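Local coordinates for protein phosphonate monoester hydrolase (Ruegeria pomeroyi, PDB 4UPK) that is a hydrolase of the sulfatase family, a branch of the alkaline phosphatase superfamily, at residues S431-I437 and G457-R463; D347-M351 and Y364-T370; T79-G83 and G359-V363. The contacts are given in a common frame with arbitrary orientation. Numbering follows the deposited sequence.

Contact 1. Residues S431-I437 and G457-R463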
loop_
_atom_site.group_PDB
_atom_site.type_symbol
_atom_site.label_atom_id
_atom_site.label_comp_id
_atom_site.label_asym_id
_atom_site.label_seq_id
_atom_site.Cartn_x
_atom_site.Cartn_y
_atom_site.Cartn_z
ATOM N N SER A 431 28.362 -20.488 -15.477
ATOM C CA SER A 431 27.022 -19.918 -15.623
ATOM C C SER A 431 26.022 -20.836 -14.909
ATOM O O SER A 431 26.293 -22.014 -14.650
ATOM C CB SER A 431 26.663 -19.672 -17.092
ATOM O OG SER A 431 26.534 -20.891 -17.805
ATOM N N PHE A 432 24.892 -20.273 -14.532
ATOM C CA PHE A 432 23.890 -20.986 -13.765
ATOM C C PHE A 432 22.466 -20.816 -14.358
ATOM O O PHE A 432 22.017 -19.687 -14.603
ATOM C CB PHE A 432 23.965 -20.476 -12.302
ATOM C CG PHE A 432 22.992 -21.103 -11.343
ATOM C CD1 PHE A 432 23.307 -22.289 -10.686
ATOM C CD2 PHE A 432 21.782 -20.486 -11.057
ATOM C CE1 PHE A 432 22.428 -22.848 -9.771
ATOM C CE2 PHE A 432 20.907 -21.040 -10.140
ATOM C CZ PHE A 432 21.225 -22.227 -9.517
ATOM N N SER A 433 21.757 -21.932 -14.530
ATOM C CA SER A 433 20.377 -21.941 -15.028
ATOM C C SER A 433 19.476 -22.789 -14.142
ATOM O O SER A 433 19.948 -23.690 -13.473
ATOM C CB SER A 433 20.305 -22.433 -16.479
ATOM O OG SER A 433 21.113 -21.625 -17.313
ATOM N N GLU A 434 18.184 -22.493 -14.139
ATOM C CA GLU A 434 17.178 -23.206 -13.363
ATOM C C GLU A 434 15.958 -23.561 -14.221
ATOM O O GLU A 434 15.645 -22.880 -15.204
ATOM C CB GLU A 434 16.714 -22.367 -12.160
ATOM C CG GLU A 434 17.748 -22.181 -11.071
ATOM C CD GLU A 434 17.227 -21.360 -9.912
ATOM O OE1 GLU A 434 16.536 -21.931 -9.039
ATOM O OE2 GLU A 434 17.375 -20.121 -9.958
ATOM N N LEU A 435 15.245 -24.614 -13.815
ATOM C CA LEU A 435 14.019 -25.049 -14.484
ATOM C C LEU A 435 13.106 -25.606 -13.420
ATOM O O LEU A 435 13.570 -25.962 -12.342
ATOM C CB LEU A 435 14.346 -26.120 -15.568
ATOM C CG LEU A 435 13.257 -26.470 -16.597
ATOM C CD1 LEU A 435 13.123 -25.389 -17.664
ATOM C CD2 LEU A 435 13.572 -27.802 -17.281
ATOM N N ASP A 436 11.803 -25.595 -13.678
ATOM C CA ASP A 436 10.839 -26.170 -12.758
ATOM C C ASP A 436 9.992 -27.125 -13.570
ATOM O O ASP A 436 9.346 -26.704 -14.543
ATOM C CB ASP A 436 9.984 -25.116 -12.018
ATOM C CG ASP A 436 9.227 -25.730 -10.848
ATOM O OD1 ASP A 436 8.303 -26.525 -11.093
ATOM O OD2 ASP A 436 9.632 -25.503 -9.696
ATOM N N ILE A 437 10.059 -28.430 -13.199
ATOM C CA ILE A 437 9.365 -29.538 -13.855
ATOM C C ILE A 437 8.097 -30.001 -13.110
ATOM O O ILE A 437 7.681 -31.151 -13.248
ATOM C CB ILE A 437 10.323 -30.686 -14.325
ATOM C CG1 ILE A 437 11.077 -31.344 -13.161
ATOM C CG2 ILE A 437 11.266 -30.188 -15.428
ATOM C CD1 ILE A 437 11.690 -32.613 -13.470
ATOM N N GLY A 457 9.937 -29.568 -7.812
ATOM C CA GLY A 457 10.063 -29.497 -9.261
ATOM C C GLY A 457 11.322 -28.836 -9.798
ATOM O O GLY A 457 11.576 -28.889 -11.004
ATOM N N ALA A 458 12.121 -28.197 -8.911
ATOM C CA ALA A 458 13.327 -27.468 -9.312
ATOM C C ALA A 458 14.500 -28.292 -9.821
ATOM O O ALA A 458 14.863 -29.330 -9.264
ATOM C CB ALA A 458 13.772 -26.518 -8.222
ATOM N N VAL A 459 15.081 -27.804 -10.916
ATOM C CA VAL A 459 16.255 -28.350 -11.583
ATOM C C VAL A 459 17.259 -27.182 -11.629
ATOM O O VAL A 459 16.849 -26.021 -11.766
ATOM C CB VAL A 459 15.947 -28.878 -13.010
ATOM C CG1 VAL A 459 17.101 -29.723 -13.523
ATOM C CG2 VAL A 459 14.650 -29.687 -13.053
ATOM N N ALA A 460 18.551 -27.489 -11.457
ATOM C CA ALA A 460 19.623 -26.509 -11.519
ATOM C C ALA A 460 20.749 -27.028 -12.411
ATOM O O ALA A 460 21.013 -28.238 -12.426
ATOM C CB ALA A 460 20.133 -26.193 -10.132
ATOM N N ILE A 461 21.339 -26.113 -13.224
ATOM C CA ILE A 461 22.431 -26.392 -14.177
ATOM C C ILE A 461 23.635 -25.473 -13.868
ATOM O O ILE A 461 23.455 -24.266 -13.725
ATOM C CB ILE A 461 21.959 -26.230 -15.663
ATOM C CG1 ILE A 461 20.677 -27.069 -15.988
ATOM C CG2 ILE A 461 23.099 -26.515 -16.666
ATOM C CD1 ILE A 461 19.717 -26.439 -16.948
ATOM N N LEU A 462 24.849 -26.040 -13.772
ATOM C CA LEU A 462 26.077 -25.271 -13.574
ATOM C C LEU A 462 27.038 -25.574 -14.731
ATOM O O LEU A 462 27.437 -26.717 -14.900
ATOM C CB LEU A 462 26.739 -25.527 -12.189
ATOM C CG LEU A 462 27.907 -24.591 -11.836
ATOM C CD1 LEU A 462 27.817 -24.122 -10.406
ATOM C CD2 LEU A 462 29.261 -25.254 -12.095
ATOM N N ARG A 463 27.390 -24.558 -15.522
ATOM C CA ARG A 463 28.280 -24.708 -16.673
ATOM C C ARG A 463 29.652 -24.213 -16.323
ATOM O O ARG A 463 29.885 -23.013 -16.248
ATOM C CB ARG A 463 27.747 -24.001 -17.928
ATOM C CG ARG A 463 26.387 -24.514 -18.380
ATOM C CD ARG A 463 25.817 -23.679 -19.484
ATOM N NE ARG A 463 24.387 -23.933 -19.632
ATOM C CZ ARG A 463 23.434 -23.234 -19.025
ATOM N NH1 ARG A 463 23.749 -22.198 -18.254
ATOM N NH2 ARG A 463 22.157 -23.560 -19.192
HETATM O O HOH W 1 8.845 -26.996 -7.162
#

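Contact 2. Residues D347-M351 and Y364-T370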
loop_
_atom_site.group_PDB
_atom_site.type_symbol
_atom_site.label_atom_id
_atom_site.label_comp_id
_atom_site.label_asym_id
_atom_site.label_seq_id
_atom_site.Cartn_x
_atom_site.Cartn_y
_atom_site.Cartn_z
ATOM N N ASP A 347 15.471 -14.529 -25.526
ATOM C CA ASP A 347 15.055 -14.892 -24.171
ATOM C C ASP A 347 15.571 -16.288 -23.742
ATOM O O ASP A 347 16.057 -16.458 -22.630
ATOM C CB ASP A 347 13.530 -14.813 -24.084
ATOM C CG ASP A 347 13.002 -15.043 -22.704
ATOM O OD1 ASP A 347 12.921 -14.071 -21.938
ATOM O OD2 ASP A 347 12.648 -16.190 -22.397
ATOM N N HIS A 348 15.472 -17.255 -24.640
ATOM C CA HIS A 348 15.865 -18.655 -24.491
ATOM C C HIS A 348 16.126 -19.200 -25.902
ATOM O O HIS A 348 15.926 -18.508 -26.901
ATOM C CB HIS A 348 14.733 -19.491 -23.810
ATOM C CG HIS A 348 13.392 -19.303 -24.457
ATOM N ND1 HIS A 348 12.492 -18.376 -23.978
ATOM C CD2 HIS A 348 12.895 -19.842 -25.594
ATOM C CE1 HIS A 348 11.487 -18.364 -24.838
ATOM N NE2 HIS A 348 11.672 -19.253 -25.812
ATOM N N GLY A 349 16.567 -20.453 -25.942
ATOM C CA GLY A 349 16.837 -21.190 -27.154
ATOM C C GLY A 349 15.703 -22.119 -27.541
ATOM O O GLY A 349 14.562 -21.980 -27.090
ATOM N N GLU A 350 16.031 -23.070 -28.407
ATOM C CA GLU A 350 15.107 -23.997 -29.033
ATOM C C GLU A 350 15.913 -25.235 -29.379
ATOM O O GLU A 350 16.938 -25.090 -30.031
ATOM C CB GLU A 350 14.585 -23.328 -30.341
ATOM C CG GLU A 350 13.705 -24.180 -31.241
ATOM C CD GLU A 350 12.650 -25.008 -30.543
ATOM O OE1 GLU A 350 11.803 -24.408 -29.855
ATOM O OE2 GLU A 350 12.735 -26.255 -30.588
ATOM N N MET A 351 15.467 -26.440 -28.947
ATOM C CA MET A 351 16.170 -27.706 -29.273
ATOM C C MET A 351 16.197 -27.994 -30.766
ATOM O O MET A 351 17.228 -28.415 -31.285
ATOM C CB MET A 351 15.628 -28.889 -28.474
ATOM C CG MET A 351 15.967 -28.792 -27.000
ATOM S SD MET A 351 17.729 -28.586 -26.609
ATOM C CE MET A 351 18.392 -30.227 -27.117
ATOM N N TYR A 364 19.766 -29.273 -21.824
ATOM C CA TYR A 364 20.845 -29.076 -22.794
ATOM C C TYR A 364 21.012 -27.610 -23.164
ATOM O O TYR A 364 20.025 -26.859 -23.181
ATOM C CB TYR A 364 20.695 -29.978 -24.046
ATOM C CG TYR A 364 20.809 -31.456 -23.754
ATOM C CD1 TYR A 364 21.910 -31.971 -23.060
ATOM C CD2 TYR A 364 19.824 -32.349 -24.177
ATOM C CE1 TYR A 364 22.024 -33.333 -22.795
ATOM C CE2 TYR A 364 19.942 -33.719 -23.937
ATOM C CZ TYR A 364 21.045 -34.206 -23.247
ATOM O OH TYR A 364 21.152 -35.551 -22.979
ATOM N N ASP A 365 22.271 -27.215 -23.449
ATOM C CA ASP A 365 22.695 -25.853 -23.772
ATOM C C ASP A 365 21.892 -25.140 -24.853
ATOM O O ASP A 365 21.622 -23.948 -24.697
ATOM C CB ASP A 365 24.214 -25.784 -24.052
ATOM C CG ASP A 365 25.098 -25.993 -22.824
ATOM O OD1 ASP A 365 24.567 -25.956 -21.677
ATOM O OD2 ASP A 365 26.319 -26.155 -22.997
ATOM N N ALA A 366 21.484 -25.861 -25.929
ATOM C CA ALA A 366 20.704 -25.293 -27.036
ATOM C C ALA A 366 19.399 -24.605 -26.567
ATOM O O ALA A 366 18.956 -23.653 -27.200
ATOM C CB ALA A 366 20.429 -26.353 -28.104
ATOM N N ALA A 367 18.850 -25.036 -25.413
ATOM C CA ALA A 367 17.640 -24.452 -24.815
ATOM C C ALA A 367 17.913 -23.112 -24.078
ATOM O O ALA A 367 16.960 -22.383 -23.800
ATOM C CB ALA A 367 17.002 -25.454 -23.860
ATOM N N TYR A 368 19.202 -22.793 -23.773
ATOM C CA TYR A 368 19.627 -21.629 -22.976
ATOM C C TYR A 368 20.601 -20.715 -23.664
ATOM O O TYR A 368 20.537 -19.518 -23.417
ATOM C CB TYR A 368 20.227 -22.054 -21.600
ATOM C CG TYR A 368 19.312 -22.935 -20.789
ATOM C CD1 TYR A 368 19.298 -24.312 -20.974
ATOM C CD2 TYR A 368 18.479 -22.399 -19.804
ATOM C CE1 TYR A 368 18.427 -25.133 -20.260
ATOM C CE2 TYR A 368 17.614 -23.214 -19.070
ATOM C CZ TYR A 368 17.585 -24.582 -19.313
ATOM O OH TYR A 368 16.744 -25.422 -18.624
ATOM N N HIS A 369 21.540 -21.264 -24.459
ATOM C CA HIS A 369 22.549 -20.493 -25.198
ATOM C C HIS A 369 21.853 -19.510 -26.182
ATOM O O HIS A 369 21.128 -19.917 -27.099
ATOM C CB HIS A 369 23.546 -21.422 -25.922
ATOM C CG HIS A 369 24.836 -20.756 -26.297
ATOM N ND1 HIS A 369 25.774 -21.395 -27.087
ATOM C CD2 HIS A 369 25.310 -19.532 -25.969
ATOM C CE1 HIS A 369 26.784 -20.551 -27.205
ATOM N NE2 HIS A 369 26.547 -19.414 -26.554
ATOM N N THR A 370 22.003 -18.216 -25.910
ATOM C CA THR A 370 21.331 -17.160 -26.673
ATOM C C THR A 370 22.282 -16.102 -27.208
ATOM O O THR A 370 23.291 -15.810 -26.566
ATOM C CB THR A 370 20.184 -16.546 -25.862
ATOM O OG1 THR A 370 20.611 -16.319 -24.518
ATOM C CG2 THR A 370 18.985 -17.423 -25.836
HETATM O O HOH W 2 18.850 -15.503 -22.584
#

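Contact 3. Residues T79-G83 and G359-V363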
loop_
_atom_site.group_PDB
_atom_site.type_symbol
_atom_site.label_atom_id
_atom_site.label_comp_id
_atom_site.label_asym_id
_atom_site.label_seq_id
_atom_site.Cartn_x
_atom_site.Cartn_y
_atom_site.Cartn_z
ATOM N N THR A 79 17.011 -19.129 -16.727
ATOM C CA THR A 79 15.817 -19.928 -16.475
ATOM C C THR A 79 14.992 -20.140 -17.704
ATOM O O THR A 79 15.227 -19.492 -18.710
ATOM C CB THR A 79 15.028 -19.488 -15.220
ATOM O OG1 THR A 79 14.046 -20.477 -14.911
ATOM C CG2 THR A 79 14.398 -18.138 -15.373
ATOM N N ASN A 80 14.011 -21.035 -17.600
ATOM C CA ASN A 80 13.095 -21.381 -18.668
ATOM C C ASN A 80 11.739 -21.869 -18.092
ATOM O O ASN A 80 11.686 -22.341 -16.934
ATOM C CB ASN A 80 13.725 -22.459 -19.554
ATOM C CG ASN A 80 14.237 -21.934 -20.857
ATOM O OD1 ASN A 80 13.535 -21.224 -21.563
ATOM N ND2 ASN A 80 15.429 -22.339 -21.242
ATOM N N PRO A 81 10.633 -21.743 -18.869
ATOM C CA PRO A 81 10.524 -21.195 -20.234
ATOM C C PRO A 81 10.358 -19.676 -20.302
ATOM O O PRO A 81 10.928 -18.965 -19.486
ATOM C CB PRO A 81 9.398 -22.026 -20.863
ATOM C CG PRO A 81 8.621 -22.626 -19.692
ATOM C CD PRO A 81 9.322 -22.216 -18.406
ATOM N N CYS A 82 9.639 -19.186 -21.326
ATOM C CA CYS A 82 9.385 -17.779 -21.640
ATOM C C CYS A 82 9.096 -16.879 -20.447
ATOM O O CYS A 82 9.806 -15.888 -20.280
ATOM C CB CYS A 82 8.317 -17.660 -22.719
ATOM S SG CYS A 82 7.353 -19.173 -22.944
ATOM N N GLY A 83 8.069 -17.227 -19.651
ATOM C CA GLY A 83 7.650 -16.479 -18.469
ATOM C C GLY A 83 8.789 -16.348 -17.471
ATOM O O GLY A 83 9.324 -15.250 -17.300
ATOM N N GLY A 359 11.476 -27.445 -28.396
ATOM C CA GLY A 359 11.237 -26.442 -27.364
ATOM C C GLY A 359 12.431 -26.161 -26.464
ATOM O O GLY A 359 13.589 -26.240 -26.890
ATOM N N LYS A 360 12.144 -25.851 -25.182
ATOM C CA LYS A 360 13.162 -25.469 -24.199
ATOM C C LYS A 360 12.972 -26.076 -22.789
ATOM O O LYS A 360 13.700 -25.691 -21.885
ATOM C CB LYS A 360 13.329 -23.929 -24.192
ATOM C CG LYS A 360 12.080 -23.124 -23.858
ATOM C CD LYS A 360 11.112 -23.010 -24.997
ATOM C CE LYS A 360 10.006 -22.091 -24.632
ATOM N NZ LYS A 360 8.820 -22.342 -25.479
ATOM N N MET A 361 12.023 -27.037 -22.608
ATOM C CA MET A 361 11.795 -27.732 -21.322
ATOM C C MET A 361 12.755 -28.936 -21.209
ATOM O O MET A 361 12.348 -30.099 -21.272
ATOM C CB MET A 361 10.320 -28.140 -21.110
ATOM C CG MET A 361 9.411 -26.969 -20.723
ATOM S SD MET A 361 9.726 -26.156 -19.122
ATOM C CE MET A 361 9.239 -27.475 -17.991
ATOM N N THR A 362 14.053 -28.614 -21.099
ATOM C CA THR A 362 15.172 -29.554 -21.014
ATOM C C THR A 362 16.364 -28.892 -20.305
ATOM O O THR A 362 16.252 -27.753 -19.841
ATOM C CB THR A 362 15.497 -30.162 -22.404
ATOM O OG1 THR A 362 16.447 -31.202 -22.233
ATOM C CG2 THR A 362 16.021 -29.135 -23.395
ATOM N N VAL A 363 17.509 -29.608 -20.251
ATOM C CA VAL A 363 18.739 -29.189 -19.563
ATOM C C VAL A 363 19.929 -28.971 -20.513
ATOM O O VAL A 363 20.991 -28.551 -20.050
ATOM C CB VAL A 363 19.091 -30.143 -18.382
ATOM C CG1 VAL A 363 17.972 -30.168 -17.345
ATOM C CG2 VAL A 363 19.411 -31.558 -18.878
#

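Contact 1. Residues S431-I437 and G457-R463
Val459 is at the apolar centre of this strand pair: its CB lies 4.1 Å from CB of Leu435 and its CG2 3.9 Å from CG1 of Ile437, on the face that also carries Ser433 and Ile461. On the opposite face CE1 of Phe432 rests 4.1 Å from CB of Ala460, and helix 499-515 packs against Ala460 and Leu462.

Between these faces the backbones run antiparallel, their axes 4.5 Å apart at closest and 160° between directions. Ser431-Arg463, Ser433-Ile461 and Leu435-Val459 are hydrogen-bonded pairs, each with two N-H...O bonds, such as Ile461 N to Ser433 O at 2.8 Å; Phe432-Leu462, Glu434-Ala460 and Asp436-Ala458 are the non-hydrogen-bonded pairs between them, where CA-H...O contacts fill in. Past the strand end Ile437 N still reaches Gly457 O at 2.7 Å. A CB on Gly457 would run into Asp436 OD1, so glycine suits this tight entry into strand 458-463; a water bridges Asp436 OD2 and Gly457 N.

At the other end the Arg463 guanidinium folds back over the partner strand, NH1 donating to Ser431 OG at 3.1 Å and to Ser433 OG at 2.9 Å, with both hydroxyls near its plane. Its NE forms a salt bridge with Asp365, Ser433 OG also bonds Ser77 O, and Asp436 OD1 meets Arg102 and Ser438. Strand 458-463 pairs on its other edge with 467-472, making 431-436 an outer strand of the four-stranded antiparallel sheet, backed by a helix, that is typical of the C-terminal part of sulfatases.

Contact 2. Residues D347-M351 and Y364-T370
This is a buried loop-to-loop contact within the excursion between strands 340-346 and 372-375 of the large mixed sheet. The chain leaves the first strand at Asp347 and returns through a 3-10 turn at 365-367, whose carbonyls receive the outgoing backbone: Gly349 N donates to Ala367 O at 2.9 Å, and Glu350 N makes a weak bond to Ala366 O at 3.2 Å. Gly349 CA lies only 3.2 Å from Ala366 O, where a CB would clash, so glycine permits the close approach.

The Asp-His-Gly sequence here matches the one that supplies metal ligands in sulfatase relatives. His348 ND1 donates to Asp347 OD2 at 2.7 Å, while Asp347 OD1 forms a salt bridge with Arg86 of helix 82-91.

Beyond the glycine, Met351 curls its end back onto the returning chain, SD 3.8 Å from Ala366 CB and CE 3.8 Å from Tyr364 CB. Thr370 CG2 lies 3.4 Å from His348 C, and a water links Thr370 OG1 to Asp347 O.

Contact 3. Residues T79-G83 and G359-V363
The backbones meet in loops, one leading into a helix: a cis peptide joins Asn80 to Pro81, which occupies the N-cap position of helix 82-91, and Met361 is the centre of an inverse gamma turn, closed by a weak Thr362 N to Lys360 O bond of 3.0 Å. The chains stay apart, with Pro81 CA 6.4 Å from Lys360 CA, and no hydrogen bond crosses; side chains span the gap. The Lys360 aliphatic chain runs along the other segment, CG 3.3 Å from Asn80 OD1 and CE 3.8 Å from Pro81 CB, then 4.3 Å from Cys82 SG. Met361 SD sits 3.7 Å from Pro81 CG, flanking the proline ring. Asn80 OD1 is buried with no polar partner, whereas its ND2 bonds Ala367 O. Cys82 opens the C-x-P-x-R signature, whose cysteine becomes formylglycine in active sulfatase relatives; here it is modelled as cysteine. Around this loop-to-helix-start junction, strand 431-436 touches Asn80 and Met361 through Leu435, and helix 280-286 meets Met361 through Tyr286.

The three contacts lie close together, contacts 2 and 3 about 8 Å and contact 1 about 15 Å from the centre of the chain: centres of contacts 2 and 3 are about 8 Å apart, those of 1 and 3 about 10 Å, those of 1 and 2 about 13 Å. Along the chain, 79-83 comes first, then 347-351, 359-363 and 364-370, so contacts 2 and 3 interlock, whereas contact 1 opens only after both have closed. Tyr368 OH to Thr362 O and Met351 N to Gly359 O, probable hydrogen bonds, tie 2 to 3; the Arg463-Asp365 salt bridge ties 1 to 2, and Thr79 OG1 with Glu434 O ties 3 to 1. The C-terminal sheet thus packs directly on the loops that carry the sulfatase signature sequences.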